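Local coordinates for peroxisomal membrane protein LPX1 (Saccharomyces cerevisiae, PDB 2Y6U), which hydrolyses ester bonds in the peroxisome as an alpha/beta hydrolase with acyl esterase, lipase and phospholipase A activity, at residues F57-G62 / V95-S100; Y217-S222 / N234-E239. All blocks are in the same frame, centred on the assembly; numbering follows the deposited sequence.

Contact 1 of 2, residues F57-G62 / V95-S100; sequences FLHGSG and VNHGDS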
loop_
_atom_site.group_PDB
_atom_site.type_symbol
_atom_site.label_atom_id
_atom_site.label_comp_id
_atom_site.label_asym_id
_atom_site.label_seq_id
_atom_site.Cartn_x
_atom_site.Cartn_y
_atom_site.Cartn_z
ATOM N N PHE A 57 -10.853 -2.328 14.597
ATOM C CA PHE A 57 -10.240 -1.801 15.834
ATOM C C PHE A 57 -8.796 -2.315 15.935
ATOM O O PHE A 57 -8.552 -3.508 15.771
ATOM C CB PHE A 57 -10.937 -2.336 17.082
ATOM C CG PHE A 57 -12.260 -1.698 17.384
ATOM C CD1 PHE A 57 -13.434 -2.191 16.804
ATOM C CD2 PHE A 57 -12.340 -0.611 18.241
ATOM C CE1 PHE A 57 -14.660 -1.603 17.105
ATOM C CE2 PHE A 57 -13.564 -0.040 18.557
ATOM C CZ PHE A 57 -14.723 -0.540 17.963
ATOM N N LEU A 58 -7.892 -1.383 16.224
ATOM C CA LEU A 58 -6.437 -1.583 16.226
ATOM C C LEU A 58 -5.887 -1.289 17.607
ATOM O O LEU A 58 -5.923 -0.112 18.094
ATOM C CB LEU A 58 -5.783 -0.709 15.138
ATOM C CG LEU A 58 -6.308 -0.826 13.713
ATOM C CD1 LEU A 58 -5.432 0.128 12.815
ATOM C CD2 LEU A 58 -6.351 -2.311 13.283
ATOM N N HIS A 59 -5.439 -2.328 18.293
ATOM C CA HIS A 59 -4.942 -2.190 19.639
ATOM C C HIS A 59 -3.613 -1.397 19.772
ATOM O O HIS A 59 -2.865 -1.212 18.810
ATOM C CB HIS A 59 -4.687 -3.597 20.271
ATOM C CG HIS A 59 -3.608 -4.373 19.537
ATOM N ND1 HIS A 59 -2.256 -4.089 19.686
ATOM C CD2 HIS A 59 -3.689 -5.395 18.650
ATOM C CE1 HIS A 59 -1.566 -4.912 18.896
ATOM N NE2 HIS A 59 -2.411 -5.697 18.246
ATOM N N GLY A 60 -3.342 -0.994 20.998
ATOM C CA GLY A 60 -2.165 -0.270 21.343
ATOM C C GLY A 60 -0.970 -1.218 21.523
ATOM O O GLY A 60 -1.104 -2.461 21.591
ATOM N N SER A 61 0.190 -0.619 21.720
ATOM C CA SER A 61 1.453 -1.342 21.908
ATOM C C SER A 61 1.313 -2.190 23.161
ATOM O O SER A 61 0.884 -1.660 24.210
ATOM C CB SER A 61 2.561 -0.276 22.158
ATOM O OG SER A 61 2.784 0.405 20.953
ATOM N N GLY A 62 1.750 -3.451 23.084
ATOM C CA GLY A 62 1.747 -4.354 24.256
ATOM C C GLY A 62 0.406 -4.903 24.674
ATOM O O GLY A 62 0.300 -5.595 25.678
ATOM N N VAL A 95 1.355 -8.675 14.186
ATOM C CA VAL A 95 2.136 -9.912 14.055
ATOM C C VAL A 95 2.841 -10.323 15.321
ATOM O O VAL A 95 3.001 -11.520 15.563
ATOM C CB VAL A 95 3.200 -9.850 12.896
ATOM C CG1 VAL A 95 2.540 -9.875 11.482
ATOM C CG2 VAL A 95 4.167 -8.678 13.105
ATOM N N ASN A 96 3.264 -9.338 16.135
ATOM C CA ASN A 96 3.971 -9.630 17.342
ATOM C C ASN A 96 3.193 -9.490 18.650
ATOM O O ASN A 96 3.775 -9.319 19.699
ATOM C CB ASN A 96 5.282 -8.785 17.333
ATOM C CG ASN A 96 5.021 -7.320 17.404
ATOM O OD1 ASN A 96 3.921 -6.884 17.121
ATOM N ND2 ASN A 96 6.024 -6.552 17.860
ATOM N N HIS A 97 1.871 -9.514 18.532
ATOM C CA HIS A 97 0.926 -9.417 19.643
ATOM C C HIS A 97 -0.084 -10.602 19.669
ATOM O O HIS A 97 -0.425 -11.128 18.627
ATOM C CB HIS A 97 0.133 -8.100 19.582
ATOM C CG HIS A 97 0.966 -6.875 19.865
ATOM N ND1 HIS A 97 1.880 -6.373 18.943
ATOM C CD2 HIS A 97 0.948 -5.999 20.906
ATOM C CE1 HIS A 97 2.482 -5.319 19.489
ATOM N NE2 HIS A 97 1.879 -5.019 20.627
ATOM N N GLY A 98 -0.609 -10.931 20.841
ATOM C CA GLY A 98 -1.830 -11.763 20.923
ATOM C C GLY A 98 -1.644 -13.082 20.207
ATOM O O GLY A 98 -0.606 -13.734 20.331
ATOM N N ASP A 99 -2.680 -13.486 19.472
ATOM C CA ASP A 99 -2.724 -14.820 18.858
ATOM C C ASP A 99 -1.816 -14.819 17.671
ATOM O O ASP A 99 -1.316 -15.902 17.278
ATOM C CB ASP A 99 -4.163 -15.202 18.504
ATOM C CG ASP A 99 -5.006 -15.531 19.745
ATOM O OD1 ASP A 99 -4.487 -16.073 20.744
ATOM O OD2 ASP A 99 -6.217 -15.252 19.705
ATOM N N SER A 100 -1.542 -13.632 17.101
ATOM C CA SER A 100 -0.645 -13.586 15.979
ATOM C C SER A 100 0.767 -13.910 16.429
ATOM O O SER A 100 1.438 -14.725 15.802
ATOM C CB SER A 100 -0.644 -12.213 15.336
ATOM O OG SER A 100 -1.924 -11.980 14.720
#

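Contact 2 of 2, residues Y217-S222 / N234-E239; sequences YMRNGS and NIIDFE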
loop_
_atom_site.group_PDB
_atom_site.type_symbol
_atom_site.label_atom_id
_atom_site.label_comp_id
_atom_site.label_asym_id
_atom_site.label_seq_id
_atom_site.Cartn_x
_atom_site.Cartn_y
_atom_site.Cartn_z
ATOM N N TYR A 217 0.945 -10.309 39.568
ATOM C CA TYR A 217 1.548 -9.342 38.653
ATOM C C TYR A 217 0.511 -8.634 37.743
ATOM O O TYR A 217 0.522 -7.399 37.629
ATOM C CB TYR A 217 2.678 -9.995 37.836
ATOM C CG TYR A 217 3.252 -9.048 36.850
ATOM C CD1 TYR A 217 4.233 -8.137 37.203
ATOM C CD2 TYR A 217 2.770 -9.040 35.542
ATOM C CE1 TYR A 217 4.737 -7.240 36.254
ATOM C CE2 TYR A 217 3.259 -8.177 34.613
ATOM C CZ TYR A 217 4.241 -7.278 34.967
ATOM O OH TYR A 217 4.656 -6.424 33.967
ATOM N N MET A 218 -0.386 -9.371 37.098
ATOM C CA MET A 218 -1.300 -8.694 36.146
ATOM C C MET A 218 -2.092 -7.609 36.905
ATOM O O MET A 218 -2.211 -6.501 36.421
ATOM C CB MET A 218 -2.217 -9.687 35.417
ATOM C CG MET A 218 -1.462 -10.618 34.535
ATOM S SD MET A 218 -0.564 -9.716 33.177
ATOM C CE MET A 218 -1.995 -9.385 32.103
ATOM N N ARG A 219 -2.548 -7.912 38.126
ATOM C CA ARG A 219 -3.432 -6.991 38.868
ATOM C C ARG A 219 -2.661 -5.903 39.634
ATOM O O ARG A 219 -3.258 -4.885 40.010
ATOM C CB ARG A 219 -4.346 -7.766 39.834
ATOM C CG ARG A 219 -5.335 -8.677 39.137
ATOM C CD ARG A 219 -6.302 -9.378 40.094
ATOM N NE ARG A 219 -7.172 -10.253 39.299
ATOM C CZ ARG A 219 -8.190 -9.842 38.533
ATOM N NH1 ARG A 219 -8.545 -8.574 38.459
ATOM N NH2 ARG A 219 -8.915 -10.733 37.871
ATOM N N ASN A 220 -1.348 -6.096 39.845
ATOM C CA ASN A 220 -0.531 -5.135 40.634
ATOM C C ASN A 220 0.684 -4.511 39.972
ATOM O O ASN A 220 1.157 -3.465 40.450
ATOM C CB ASN A 220 -0.035 -5.785 41.916
ATOM C CG ASN A 220 -1.127 -6.174 42.804
ATOM O OD1 ASN A 220 -1.617 -5.355 43.572
ATOM N ND2 ASN A 220 -1.488 -7.451 42.781
ATOM N N GLY A 221 1.250 -5.157 38.960
ATOM C CA GLY A 221 2.529 -4.692 38.414
ATOM C C GLY A 221 2.535 -4.460 36.906
ATOM O O GLY A 221 3.481 -3.897 36.368
ATOM N N SER A 222 1.475 -4.831 36.221
ATOM C CA SER A 222 1.414 -4.637 34.790
ATOM C C SER A 222 0.957 -3.183 34.480
ATOM O O SER A 222 0.640 -2.406 35.402
ATOM C CB SER A 222 0.410 -5.627 34.184
ATOM O OG SER A 222 -0.927 -5.195 34.436
ATOM N N ASN A 234 -10.595 -9.985 31.050
ATOM C CA ASN A 234 -10.409 -10.468 29.657
ATOM C C ASN A 234 -8.937 -10.533 29.239
ATOM O O ASN A 234 -8.525 -11.496 28.586
ATOM C CB ASN A 234 -11.094 -9.567 28.684
ATOM C CG ASN A 234 -12.560 -9.623 28.798
ATOM O OD1 ASN A 234 -13.132 -10.590 29.407
ATOM N ND2 ASN A 234 -13.224 -8.580 28.229
ATOM N N ILE A 235 -8.156 -9.509 29.649
ATOM C CA ILE A 235 -6.709 -9.484 29.379
ATOM C C ILE A 235 -6.045 -10.678 30.059
ATOM O O ILE A 235 -5.243 -11.392 29.447
ATOM C CB ILE A 235 -6.053 -8.151 29.801
ATOM C CG1 ILE A 235 -6.481 -7.022 28.851
ATOM C CG2 ILE A 235 -4.535 -8.299 29.844
ATOM C CD1 ILE A 235 -6.186 -5.567 29.378
ATOM N N ILE A 236 -6.360 -10.881 31.328
ATOM C CA ILE A 236 -5.762 -11.955 32.107
ATOM C C ILE A 236 -6.013 -13.307 31.477
ATOM O O ILE A 236 -5.093 -14.121 31.304
ATOM C CB ILE A 236 -6.228 -11.894 33.588
ATOM C CG1 ILE A 236 -5.589 -10.675 34.288
ATOM C CG2 ILE A 236 -5.925 -13.242 34.314
ATOM C CD1 ILE A 236 -6.327 -10.173 35.656
ATOM N N ASP A 237 -7.252 -13.547 31.083
ATOM C CA ASP A 237 -7.648 -14.827 30.515
ATOM C C ASP A 237 -7.083 -15.029 29.102
ATOM O O ASP A 237 -6.777 -16.184 28.699
ATOM C CB ASP A 237 -9.187 -14.955 30.511
ATOM C CG ASP A 237 -9.770 -15.143 31.943
ATOM O OD1 ASP A 237 -9.051 -15.687 32.789
ATOM O OD2 ASP A 237 -10.918 -14.711 32.227
ATOM N N PHE A 238 -6.971 -13.950 28.345
ATOM C CA PHE A 238 -6.541 -14.057 26.916
ATOM C C PHE A 238 -5.018 -14.298 26.825
ATOM O O PHE A 238 -4.528 -15.064 25.993
ATOM C CB PHE A 238 -6.912 -12.818 26.179
ATOM C CG PHE A 238 -6.338 -12.731 24.782
ATOM C CD1 PHE A 238 -6.996 -13.305 23.720
ATOM C CD2 PHE A 238 -5.167 -12.037 24.548
ATOM C CE1 PHE A 238 -6.464 -13.223 22.449
ATOM C CE2 PHE A 238 -4.639 -11.949 23.324
ATOM C CZ PHE A 238 -5.281 -12.535 22.255
ATOM N N GLU A 239 -4.273 -13.640 27.708
ATOM C CA GLU A 239 -2.812 -13.704 27.697
ATOM C C GLU A 239 -2.276 -15.007 28.258
ATOM O O GLU A 239 -1.135 -15.352 27.995
ATOM C CB GLU A 239 -2.198 -12.496 28.467
ATOM C CG GLU A 239 -2.324 -11.103 27.816
ATOM C CD GLU A 239 -1.498 -10.991 26.487
ATOM O OE1 GLU A 239 -0.532 -11.809 26.338
ATOM O OE2 GLU A 239 -1.750 -10.033 25.665
#

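Contact 1 of 2, residues F57-G62 / V95-S100
His97 and His59 meet side chain to side chain in the alpha/beta-hydrolase core, where the turn 59-62 after strand 51-58 faces the loop that leaves strand 84-92 for helix 98-103. The contact is a worked example of how one buried imidazole can link two loops at the C-terminal end of a sheet. Followed outward, His97 has its CB 3.7 Å from both CE1 and NE2 of His59, and its CG, with the backbone N on one side and the carbonyl carbon anti to it (chi1 -69°), receives the closest touch of that ring, 3.3 Å from His59 CE1. That carbon stands over one face of the His97 ring, offset toward the rim; the two ring planes are inclined at 41°. On the near branch ND1 gives a weak bond to Asn96 OD1, one residue back. At the far end NE2 accepts from Gly62 N at 2.9 Å, the donor lying in the plane of the His97 ring. The bond to Gly62, helped by the weak one to Asn96, probably sets the ring's rotation. Replacing His97 with an alanine would probably leave Gly62 N without its acceptor and one side of the His59 imidazole without its neighbour. His59 is itself held at both nitrogens, NE2 pairing with Gln94 N. The turn borders the predicted nucleophile elbow, and Ser61 N is hydrogen-bonded to Ser145 OG, a position consistent with the oxyanion-hole region of this fold. His59 ND1 donates to Gly60 O over 2.8 Å, nearly straight at 167° but from above the carbonyl plane.

Contact 2 of 2, residues Y217-S222 / N234-E239
Met218 leaves its helix with CG beside the backbone N (chi1 -65°) and then bends twice, at chi2 and chi3, which curls its methyl CE round to Ile235 CG2 at 3.6 Å. Arg219 starts the same way but runs extended from CG to NE, carrying its guanidinium across the end of Ile236. Two neighbouring residues of one helix thus meet different parts of the other helix, a bent chain reaching Ile235 and an extended one Ile236. Ile236 occupies the middle: its CG1 lies 3.7 Å from Met218 CB, the two side chains sliding past each other in opposite directions, while its CD1 lies against the planar group of Arg219. That methyl sits over the centre of one guanidinium face, 3.4 Å from CZ, and the two side chains cross at about a right angle. The flat, weakly hydrated face of the cation accepts an apolar neighbour in this way while its N-H groups remain directed outward in its plane; NH2 makes a weak bond to Gln233. The first helix ends just after these residues. Tyr217 O accepts from both Asn220 N and Gly221 N, and Ser222 OG donates to Met218 O at 2.7 Å, in the carbonyl plane and on a lone pair. The contact joins the last turns of helices 211-220 and 229-239. Val215 and Tyr214 of the first helix extend the interface, the Tyr214 hydroxyl bonding to Ile236 O, and Glu239 is tied to the residues just after strand 253-255, by a backbone bond with Lys256 and by OE1 accepting from Met257 N.

From the N terminus, strand 51-58 of the central sheet runs into the turn at 57-62; the chain then passes through strand 84-92 and returns at 95-100, where contact 1 closes a loop of 32 intervening residues. Strands 137-144 and 164-168 of the same sheet follow before the chain enters the helices of contact 2, which closes a much shorter hairpin of two helices with 11 residues between its segments. The two loops lie in series, neither nested nor crossed. They nevertheless touch in space: the ring of Phe238 packs against Gly98 CA and Asp99 OD2, joining helix 229-239 to the beginning of helix 98-103.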